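Local atomic coordinates of glycoside Hydrolase (Bacteroides uniformis, PDB entry 5T99), a protein that probably hydrolyses beta-galactosidic linkages in agarose-derived oligosaccharides, as a family 2 glycoside hydrolase of a gut bacterium, and binds the inhibitor galacto-isofagomine. Residues K179-P183 with T205-T211; K101-F107 with G132-T138; Y478-Q482 with Q541-F547. All blocks are in the same frame, centred on the assembly; numbering follows the deposited sequence.

Contact 1 of 3, residues K179-P183 with T205-T211; sequences KVYIP and TTVKNAT
Y181 and K208 sit opposite each other where the beta hairpin of strands 180-194 and 198-209 opens, in the all-beta domain that follows the sugar-binding domain of this family 2 enzyme. Their side chains lie alongside and point the same way. K208 lays its CB over one face of the Y181 ring, a CH-pi contact of 4.2 Å from CB to the centroid and displaced toward the rim, while its CG reaches the phenol oxygen. The tyrosine ring can receive the lysine because its CG stands between the backbone N and carbonyl carbon (chi1 68°), which turns the ring toward the neighbouring strand, where K208 CB meets its face. Farther out the lysine bends away, and NZ makes a weak hydrogen bond to the carbonyl of G243. A210 offers its CB near the plane of the same ring, at the edge.

Beneath these side chains Y181 and K208 form an antiparallel hydrogen-bonded pair; K208 N to Y181 O is the shorter link, at 2.7 Å. On the other face, V180 and V207 meet obliquely through their CG1 methyls, 3.8 Å apart, and I274 of strand 268-276 packs on both. P183 crosses T206 at about a right angle, ring CG against methyl CG2.

Past the strand end, A210 N still bonds to K179 O. N209 opens an Asx turn, its OD1 gripped by two donors: T211 OG1 approaches on a lone pair in the carbonyl plane at 2.8 Å, whereas T211 N comes in tilted 31° from that plane.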
loop_
_atom_site.group_PDB
_atom_site.type_symbol
_atom_site.label_atom_id
_atom_site.label_comp_id
_atom_site.label_asym_id
_atom_site.label_seq_id
_atom_site.Cartn_x
_atom_site.Cartn_y
_atom_site.Cartn_z
ATOM N N LYS A 179 2.666 1.122 -36.241
ATOM C CA LYS A 179 3.974 1.781 -36.226
ATOM C C LYS A 179 3.960 3.300 -35.912
ATOM O O LYS A 179 5.038 3.911 -35.762
ATOM C CB LYS A 179 4.716 1.485 -37.523
ATOM C CG LYS A 179 5.121 0.023 -37.621
ATOM C CD LYS A 179 5.886 -0.267 -38.900
ATOM C CE LYS A 179 6.142 -1.758 -39.062
ATOM N NZ LYS A 179 7.260 -2.027 -40.008
ATOM N N VAL A 180 2.767 3.897 -35.811
ATOM C CA VAL A 180 2.597 5.214 -35.212
ATOM C C VAL A 180 1.777 5.048 -33.934
ATOM O O VAL A 180 0.607 4.663 -33.978
ATOM C CB VAL A 180 1.903 6.201 -36.171
ATOM C CG1 VAL A 180 1.914 7.610 -35.589
ATOM C CG2 VAL A 180 2.587 6.194 -37.537
ATOM N N TYR A 181 2.391 5.349 -32.795
ATOM C CA TYR A 181 1.770 5.057 -31.498
ATOM C C TYR A 181 2.376 5.852 -30.346
ATOM O O TYR A 181 3.487 6.401 -30.442
ATOM C CB TYR A 181 1.910 3.560 -31.161
ATOM C CG TYR A 181 3.354 3.157 -30.903
ATOM C CD1 TYR A 181 3.831 2.964 -29.607
ATOM C CD2 TYR A 181 4.254 3.013 -31.958
ATOM C CE1 TYR A 181 5.154 2.617 -29.375
ATOM C CE2 TYR A 181 5.587 2.674 -31.737
ATOM C CZ TYR A 181 6.032 2.474 -30.451
ATOM O OH TYR A 181 7.352 2.139 -30.253
ATOM N N ILE A 182 1.636 5.840 -29.241
ATOM C CA ILE A 182 2.063 6.426 -27.971
ATOM C C ILE A 182 2.899 5.391 -27.190
ATOM O O ILE A 182 2.363 4.355 -26.809
ATOM C CB ILE A 182 0.824 6.879 -27.157
ATOM C CG1 ILE A 182 0.096 8.007 -27.904
ATOM C CG2 ILE A 182 1.208 7.334 -25.758
ATOM C CD1 ILE A 182 -1.348 8.177 -27.489
ATOM N N PRO A 183 4.206 5.668 -26.945
ATOM C CA PRO A 183 5.079 4.747 -26.188
ATOM C C PRO A 183 4.779 4.791 -24.705
ATOM O O PRO A 183 3.856 5.512 -24.302
ATOM C CB PRO A 183 6.480 5.272 -26.476
ATOM C CG PRO A 183 6.275 6.737 -26.673
ATOM C CD PRO A 183 4.920 6.907 -27.301
ATOM N N THR A 205 1.193 14.940 -25.160
ATOM C CA THR A 205 1.154 13.667 -25.873
ATOM C C THR A 205 2.529 13.403 -26.502
ATOM O O THR A 205 3.094 14.281 -27.142
ATOM C CB THR A 205 0.069 13.676 -26.976
ATOM O OG1 THR A 205 -1.152 14.188 -26.439
ATOM C CG2 THR A 205 -0.187 12.284 -27.527
ATOM N N THR A 206 3.034 12.186 -26.313
ATOM C CA THR A 206 4.254 11.705 -26.953
ATOM C C THR A 206 3.846 10.692 -28.017
ATOM O O THR A 206 3.070 9.770 -27.745
ATOM C CB THR A 206 5.196 11.023 -25.923
ATOM O OG1 THR A 206 5.494 11.929 -24.852
ATOM C CG2 THR A 206 6.506 10.572 -26.574
ATOM N N VAL A 207 4.370 10.858 -29.223
ATOM C CA VAL A 207 4.068 9.941 -30.326
ATOM C C VAL A 207 5.368 9.467 -30.955
ATOM O O VAL A 207 6.263 10.277 -31.226
ATOM C CB VAL A 207 3.171 10.598 -31.403
ATOM C CG1 VAL A 207 2.880 9.612 -32.530
ATOM C CG2 VAL A 207 1.875 11.108 -30.784
ATOM N N LYS A 208 5.456 8.156 -31.169
ATOM C CA LYS A 208 6.599 7.520 -31.810
ATOM C C LYS A 208 6.219 7.161 -33.247
ATOM O O LYS A 208 5.147 6.595 -33.489
ATOM C CB LYS A 208 6.992 6.259 -31.034
ATOM C CG LYS A 208 8.273 5.571 -31.499
ATOM C CD LYS A 208 9.512 6.371 -31.108
ATOM C CE LYS A 208 10.802 5.661 -31.496
ATOM N NZ LYS A 208 10.926 5.549 -32.980
ATOM N N ASN A 209 7.106 7.495 -34.185
ATOM C CA ASN A 209 6.938 7.175 -35.608
ATOM C C ASN A 209 7.949 6.092 -36.001
ATOM O O ASN A 209 9.094 6.390 -36.349
ATOM C CB ASN A 209 7.136 8.434 -36.467
ATOM C CG ASN A 209 6.893 8.185 -37.952
ATOM O OD1 ASN A 209 6.599 7.065 -38.369
ATOM N ND2 ASN A 209 7.007 9.242 -38.755
ATOM N N ALA A 210 7.503 4.839 -35.953
ATOM C CA ALA A 210 8.329 3.694 -36.345
ATOM C C ALA A 210 8.229 3.352 -37.842
ATOM O O ALA A 210 8.744 2.314 -38.235
ATOM C CB ALA A 210 7.978 2.469 -35.493
ATOM N N THR A 211 7.573 4.188 -38.666
ATOM C CA THR A 211 7.580 3.989 -40.132
ATOM C C THR A 211 8.894 4.517 -40.722
ATOM O O THR A 211 9.735 5.061 -39.991
ATOM C CB THR A 211 6.381 4.660 -40.871
ATOM O OG1 THR A 211 6.577 6.079 -40.986
ATOM C CG2 THR A 211 5.045 4.361 -40.189
#

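Contact 2 of 3, residues K101-F107 with G132-T138; sequences KIVRIGF and GFEIDIT. With EDO (1,2-ethanediol), chain M.
In the sugar-binding domain, the antiparallel sheet of strands 28-29, 172-177, 102-107 and 133-136 has its last pairing here, where F107 meets F133 and I105 meets I135 in hydrogen-bonded pairs. The phenylalanine planes are only 16° apart but slid past each other, so the rings barely overlap; F107 instead places its CB over one face of the F133 ring, 3.9 Å from the centroid. I105 and I135 lie side by side on this face, which packs against L149 of strand 146-153.

The opposite face is charged. R104 crosses E134 obliquely, and its NH1 forms a salt bridge to E134 OE2 at 3.0 Å, with guanidinium and carboxylate planes 79° apart. A water joins the two, donating to E134 OE1 and accepting weakly from R104 NH1.

At the strand end V103 packs its CG1 on I137 CG1, and T138 replaces a backbone acceptor: V103 N donates to T138 OG1 at 3.0 Å, almost straight. A chi1 of -51° puts OG1 on the same side as T138 N, and both donate to D136 OD1, the hydroxyl on its syn lone pair and the backbone N making an Asx turn. A valine in place of T138 would probably leave V103 N without its acceptor, and D136 OD1 with the backbone N of the turn but without the hydroxyl.

R104 is shared between E134 and D177, and E134 also pairs with R175, linking two acids and two arginines over three strands; these opposite charges probably favour the ionised forms of E134 and R104.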
loop_
_atom_site.group_PDB
_atom_site.type_symbol
_atom_site.label_atom_id
_atom_site.label_comp_id
_atom_site.label_asym_id
_atom_site.label_seq_id
_atom_site.Cartn_x
_atom_site.Cartn_y
_atom_site.Cartn_z
ATOM N N LYS A 101 3.435 -5.459 -36.610
ATOM C CA LYS A 101 3.112 -4.610 -35.474
ATOM C C LYS A 101 4.337 -4.434 -34.605
ATOM O O LYS A 101 5.259 -5.250 -34.646
ATOM C CB LYS A 101 1.997 -5.240 -34.631
ATOM C CG LYS A 101 0.561 -4.912 -35.025
ATOM C CD LYS A 101 0.368 -4.532 -36.485
ATOM C CE LYS A 101 -1.101 -4.492 -36.857
ATOM N NZ LYS A 101 -1.248 -3.856 -38.194
ATOM N N ILE A 102 4.333 -3.366 -33.812
ATOM C CA ILE A 102 5.306 -3.195 -32.734
ATOM C C ILE A 102 4.760 -3.982 -31.555
ATOM O O ILE A 102 3.599 -3.835 -31.195
ATOM C CB ILE A 102 5.501 -1.725 -32.322
ATOM C CG1 ILE A 102 5.843 -0.835 -33.535
ATOM C CG2 ILE A 102 6.570 -1.610 -31.242
ATOM C CD1 ILE A 102 7.125 -1.183 -34.260
ATOM N N VAL A 103 5.596 -4.830 -30.974
ATOM C CA VAL A 103 5.172 -5.721 -29.899
ATOM C C VAL A 103 6.129 -5.537 -28.734
ATOM O O VAL A 103 7.334 -5.630 -28.917
ATOM C CB VAL A 103 5.163 -7.189 -30.357
ATOM C CG1 VAL A 103 4.662 -8.103 -29.233
ATOM C CG2 VAL A 103 4.294 -7.336 -31.606
ATOM N N ARG A 104 5.581 -5.240 -27.556
ATOM C CA ARG A 104 6.359 -5.024 -26.329
ATOM C C ARG A 104 5.720 -5.787 -25.172
ATOM O O ARG A 104 4.504 -6.013 -25.175
ATOM C CB ARG A 104 6.407 -3.539 -25.982
ATOM C CG ARG A 104 7.057 -2.646 -27.041
ATOM C CD ARG A 104 6.754 -1.173 -26.773
ATOM N NE ARG A 104 5.355 -0.823 -27.077
ATOM C CZ ARG A 104 4.615 0.113 -26.460
ATOM N NH1 ARG A 104 5.097 0.840 -25.449
ATOM N NH2 ARG A 104 3.351 0.315 -26.858
ATOM N N ILE A 105 6.540 -6.196 -24.205
ATOM C CA ILE A 105 6.050 -6.806 -22.982
ATOM C C ILE A 105 6.452 -5.906 -21.821
ATOM O O ILE A 105 7.639 -5.632 -21.618
ATOM C CB ILE A 105 6.599 -8.226 -22.732
ATOM C CG1 ILE A 105 6.485 -9.101 -23.983
ATOM C CG2 ILE A 105 5.873 -8.884 -21.560
ATOM C CD1 ILE A 105 5.080 -9.366 -24.454
ATOM N N GLY A 106 5.452 -5.452 -21.076
ATOM C CA GLY A 106 5.663 -4.575 -19.950
ATOM C C GLY A 106 5.587 -5.396 -18.680
ATOM O O GLY A 106 4.620 -6.138 -18.475
ATOM N N PHE A 107 6.616 -5.265 -17.842
ATOM C CA PHE A 107 6.637 -5.841 -16.507
ATOM C C PHE A 107 6.510 -4.702 -15.491
ATOM O O PHE A 107 7.404 -3.858 -15.397
ATOM C CB PHE A 107 7.961 -6.603 -16.281
ATOM C CG PHE A 107 8.180 -7.763 -17.222
ATOM C CD1 PHE A 107 7.850 -9.057 -16.843
ATOM C CD2 PHE A 107 8.731 -7.568 -18.472
ATOM C CE1 PHE A 107 8.055 -10.133 -17.705
ATOM C CE2 PHE A 107 8.940 -8.634 -19.335
ATOM C CZ PHE A 107 8.607 -9.922 -18.947
ATOM N N GLY A 132 9.142 -0.630 -12.822
ATOM C CA GLY A 132 8.778 -1.482 -13.940
ATOM C C GLY A 132 9.753 -1.299 -15.075
ATOM O O GLY A 132 10.571 -0.373 -15.055
ATOM N N PHE A 133 9.679 -2.196 -16.054
ATOM C CA PHE A 133 10.489 -2.110 -17.270
ATOM C C PHE A 133 9.745 -2.728 -18.455
ATOM O O PHE A 133 8.740 -3.428 -18.295
ATOM C CB PHE A 133 11.871 -2.771 -17.073
ATOM C CG PHE A 133 11.817 -4.253 -16.787
ATOM C CD1 PHE A 133 11.960 -5.182 -17.819
ATOM C CD2 PHE A 133 11.622 -4.719 -15.488
ATOM C CE1 PHE A 133 11.914 -6.544 -17.561
ATOM C CE2 PHE A 133 11.572 -6.077 -15.225
ATOM C CZ PHE A 133 11.721 -6.993 -16.261
ATOM N N GLU A 134 10.264 -2.466 -19.639
ATOM C CA GLU A 134 9.626 -2.845 -20.899
ATOM C C GLU A 134 10.653 -3.482 -21.827
ATOM O O GLU A 134 11.760 -2.991 -21.916
ATOM C CB GLU A 134 9.065 -1.586 -21.553
ATOM C CG GLU A 134 8.097 -1.879 -22.664
ATOM C CD GLU A 134 7.401 -0.637 -23.182
ATOM O OE1 GLU A 134 8.089 0.222 -23.788
ATOM O OE2 GLU A 134 6.159 -0.558 -23.008
ATOM N N ILE A 135 10.293 -4.564 -22.508
ATOM C CA ILE A 135 11.158 -5.145 -23.543
ATOM C C ILE A 135 10.452 -5.034 -24.893
ATOM O O ILE A 135 9.236 -5.220 -24.976
ATOM C CB ILE A 135 11.537 -6.615 -23.246
ATOM C CG1 ILE A 135 10.363 -7.556 -23.555
ATOM C CG2 ILE A 135 12.009 -6.767 -21.805
ATOM C CD1 ILE A 135 10.608 -9.011 -23.224
ATOM N N ASP A 136 11.207 -4.725 -25.940
ATOM C CA ASP A 136 10.667 -4.702 -27.296
ATOM C C ASP A 136 11.042 -6.016 -27.974
ATOM O O ASP A 136 12.218 -6.263 -28.255
ATOM C CB ASP A 136 11.211 -3.494 -28.067
ATOM C CG ASP A 136 10.460 -3.236 -29.359
ATOM O OD1 ASP A 136 9.972 -4.200 -29.977
ATOM O OD2 ASP A 136 10.365 -2.066 -29.780
ATOM N N ILE A 137 10.040 -6.853 -28.238
ATOM C CA ILE A 137 10.260 -8.152 -28.903
ATOM C C ILE A 137 9.972 -8.172 -30.420
ATOM O O ILE A 137 10.010 -9.242 -31.034
ATOM C CB ILE A 137 9.498 -9.301 -28.194
ATOM C CG1 ILE A 137 7.982 -9.199 -28.383
ATOM C CG2 ILE A 137 9.852 -9.331 -26.722
ATOM C CD1 ILE A 137 7.249 -10.492 -28.090
ATOM N N THR A 138 9.725 -7.002 -31.012
ATOM C CA THR A 138 9.346 -6.875 -32.418
ATOM C C THR A 138 10.294 -7.569 -33.400
ATOM O O THR A 138 9.842 -8.251 -34.316
ATOM C CB THR A 138 9.249 -5.389 -32.823
ATOM O OG1 THR A 138 8.422 -4.691 -31.886
ATOM C CG2 THR A 138 8.668 -5.221 -34.244
HETATM C C1 EDO M . 6.204 -9.317 -36.361
HETATM O O1 EDO M . 5.856 -9.309 -37.753
HETATM C C2 EDO M . 7.066 -8.122 -35.964
HETATM O O2 EDO M . 6.587 -6.887 -36.520
HETATM O O HOH W 1 7.788 2.591 -25.273
#

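Contact 3 of 3, residues Y478-Q482 with Q541-F547; sequences YAEVQ and QEMNPRF
Helix 478-484 starts beside the point where helix 534-543 ends and the chain makes a type I beta turn from N544 to F547, with the CA atoms of A479 and N544 6.8 Å apart. The turn brings F547 back against the first turn of the helix, and its ring stacks face to face with Y478, centroids 3.8 Å apart and planes at 21°. F547 CE1 lies over the centre of the tyrosine ring, while Y478 CB extends the overlap as a CH-pi contact on the phenylalanine face. V481 CG1 touches F547 at the ring edge.

Q482 reaches into the turn: with CG anti to the carbonyl carbon (chi1 -65°), its extended chain runs toward N544 and brings NE2 back to Y478 O. That amide nitrogen is shared: NE2 bonds to Y478 O one helical turn back at 2.9 Å, approaching from above the carbonyl plane, and makes a strongly bent, weak bond to N544 OD1 at 2.8 Å. The two amide planes stand 59° apart. The far end of the Q482 amide is tied by water, which donates to OE1 at 2.7 Å and accepts from R546 N, which probably sets the orientation of the amide. R546 comes from the opposite direction, its CB and CD lying against OE1, and sends its guanidinium on to a salt bridge with D298. N544 ND2 lies at the edge of the Y478 ring and bonds back to F540 O.

Both helices belong to the catalytic barrel. E537 of helix 534-543 accepts from the Y478 hydroxyl and from Q541 NE2; M471 of strand 468-472 touches Y478, V481 and F547, and L490 of strand 490-495 packs on V481, Q482 and F547.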
loop_
_atom_site.group_PDB
_atom_site.type_symbol
_atom_site.label_atom_id
_atom_site.label_comp_id
_atom_site.label_asym_id
_atom_site.label_seq_id
_atom_site.Cartn_x
_atom_site.Cartn_y
_atom_site.Cartn_z
ATOM N N TYR A 478 10.690 19.353 17.329
ATOM C CA TYR A 478 9.872 20.128 16.381
ATOM C C TYR A 478 9.990 21.632 16.624
ATOM O O TYR A 478 10.168 22.396 15.678
ATOM C CB TYR A 478 8.390 19.723 16.426
ATOM C CG TYR A 478 8.031 18.361 15.852
ATOM C CD1 TYR A 478 8.976 17.539 15.215
ATOM C CD2 TYR A 478 6.719 17.911 15.909
ATOM C CE1 TYR A 478 8.615 16.302 14.685
ATOM C CE2 TYR A 478 6.351 16.685 15.377
ATOM C CZ TYR A 478 7.299 15.887 14.766
ATOM O OH TYR A 478 6.935 14.678 14.251
ATOM N N ALA A 479 9.900 22.046 17.887
ATOM C CA ALA A 479 10.016 23.455 18.224
ATOM C C ALA A 479 11.387 24.021 17.846
ATOM O O ALA A 479 11.473 25.086 17.227
ATOM C CB ALA A 479 9.727 23.679 19.705
ATOM N N GLU A 480 12.451 23.299 18.200
ATOM C CA GLU A 480 13.823 23.769 17.963
ATOM C C GLU A 480 14.151 23.909 16.468
ATOM O O GLU A 480 14.758 24.903 16.068
ATOM C CB GLU A 480 14.849 22.865 18.668
ATOM C CG GLU A 480 16.299 23.227 18.372
ATOM C CD GLU A 480 17.303 22.395 19.145
ATOM O OE1 GLU A 480 17.860 21.439 18.563
ATOM O OE2 GLU A 480 17.545 22.707 20.327
ATOM N N VAL A 481 13.764 22.930 15.647
ATOM C CA VAL A 481 14.079 22.990 14.210
ATOM C C VAL A 481 13.384 24.159 13.513
ATOM O O VAL A 481 13.933 24.698 12.567
ATOM C CB VAL A 481 13.785 21.664 13.474
ATOM C CG1 VAL A 481 12.287 21.473 13.220
ATOM C CG2 VAL A 481 14.576 21.586 12.174
ATOM N N GLN A 482 12.198 24.539 13.997
ATOM C CA GLN A 482 11.486 25.737 13.514
ATOM C C GLN A 482 12.166 27.062 13.923
ATOM O O GLN A 482 12.105 28.035 13.177
ATOM C CB GLN A 482 10.017 25.744 13.982
ATOM C CG GLN A 482 9.175 24.616 13.417
ATOM C CD GLN A 482 7.780 24.559 14.035
ATOM O OE1 GLN A 482 6.842 25.219 13.556
ATOM N NE2 GLN A 482 7.630 23.756 15.090
ATOM N N GLN A 541 2.283 17.422 17.833
ATOM C CA GLN A 541 1.534 17.934 16.666
ATOM C C GLN A 541 0.645 19.113 17.047
ATOM O O GLN A 541 0.571 20.094 16.298
ATOM C CB GLN A 541 0.678 16.855 15.987
ATOM C CG GLN A 541 1.471 15.800 15.231
ATOM C CD GLN A 541 2.067 16.256 13.891
ATOM O OE1 GLN A 541 1.608 17.216 13.253
ATOM N NE2 GLN A 541 3.093 15.534 13.448
ATOM N N GLU A 542 -0.032 19.023 18.195
ATOM C CA GLU A 542 -0.880 20.129 18.674
ATOM C C GLU A 542 -0.070 21.370 19.032
ATOM O O GLU A 542 -0.498 22.471 18.729
ATOM C CB GLU A 542 -1.753 19.709 19.856
ATOM C CG GLU A 542 -2.863 18.748 19.449
ATOM C CD GLU A 542 -3.636 18.170 20.629
ATOM O OE1 GLU A 542 -3.674 18.836 21.704
ATOM O OE2 GLU A 542 -4.206 17.053 20.470
ATOM N N MET A 543 1.093 21.196 19.654
ATOM C CA MET A 543 1.938 22.338 20.018
ATOM C C MET A 543 2.704 22.956 18.837
ATOM O O MET A 543 3.259 24.050 18.979
ATOM C CB MET A 543 2.917 21.939 21.129
ATOM C CG MET A 543 2.246 21.552 22.447
ATOM S SD MET A 543 0.893 22.648 22.912
ATOM C CE MET A 543 1.758 24.205 23.102
ATOM N N ASN A 544 2.746 22.267 17.692
ATOM C CA ASN A 544 3.466 22.746 16.502
ATOM C C ASN A 544 2.551 22.690 15.259
ATOM O O ASN A 544 2.728 21.828 14.385
ATOM C CB ASN A 544 4.753 21.929 16.305
ATOM C CG ASN A 544 5.753 22.112 17.452
ATOM O OD1 ASN A 544 6.462 23.123 17.525
ATOM N ND2 ASN A 544 5.817 21.131 18.351
ATOM N N PRO A 545 1.578 23.631 15.167
ATOM C CA PRO A 545 0.594 23.663 14.064
ATOM C C PRO A 545 1.156 23.782 12.635
ATOM O O PRO A 545 0.466 23.420 11.686
ATOM C CB PRO A 545 -0.273 24.894 14.383
ATOM C CG PRO A 545 0.514 25.713 15.341
ATOM C CD PRO A 545 1.395 24.768 16.097
ATOM N N ARG A 546 2.379 24.294 12.486
ATOM C CA ARG A 546 3.035 24.365 11.177
ATOM C C ARG A 546 3.337 22.985 10.602
ATOM O O ARG A 546 3.371 22.828 9.385
ATOM C CB ARG A 546 4.319 25.218 11.237
ATOM C CG ARG A 546 4.075 26.714 11.507
ATOM C CD ARG A 546 5.344 27.567 11.436
ATOM N NE ARG A 546 6.104 27.294 10.208
ATOM C CZ ARG A 546 7.435 27.177 10.093
ATOM N NH1 ARG A 546 8.264 27.333 11.124
ATOM N NH2 ARG A 546 7.955 26.905 8.899
ATOM N N PHE A 547 3.581 22.001 11.467
ATOM C CA PHE A 547 3.804 20.632 11.006
ATOM C C PHE A 547 2.541 20.126 10.302
ATOM O O PHE A 547 1.439 20.235 10.832
ATOM C CB PHE A 547 4.257 19.694 12.142
ATOM C CG PHE A 547 5.752 19.656 12.330
ATOM C CD1 PHE A 547 6.470 18.495 12.098
ATOM C CD2 PHE A 547 6.452 20.811 12.708
ATOM C CE1 PHE A 547 7.845 18.476 12.237
ATOM C CE2 PHE A 547 7.839 20.794 12.851
ATOM C CZ PHE A 547 8.531 19.622 12.615
HETATM O O HOH W 2 4.313 25.184 14.502
#

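How the contacts relate
From the N terminus, contact 2 comes first, pairing 101-107 with 132-138 and closing a loop of 24 residues within the sugar-binding domain. Contact 1 follows, joining the two ends of a hairpin across 21 residues in the next beta domain. Contact 3 closes a longer loop of 58 residues in the catalytic barrel. All three are in series; none encloses or crosses another. Contacts 1 and 2 nevertheless touch, the Y181 ring packing on I102 and R104, and A210 on I102, which joins two successive beta domains. Contact 3 stands apart, its nearest atoms about 31 Å from contact 2 and about 36 Å from contact 1.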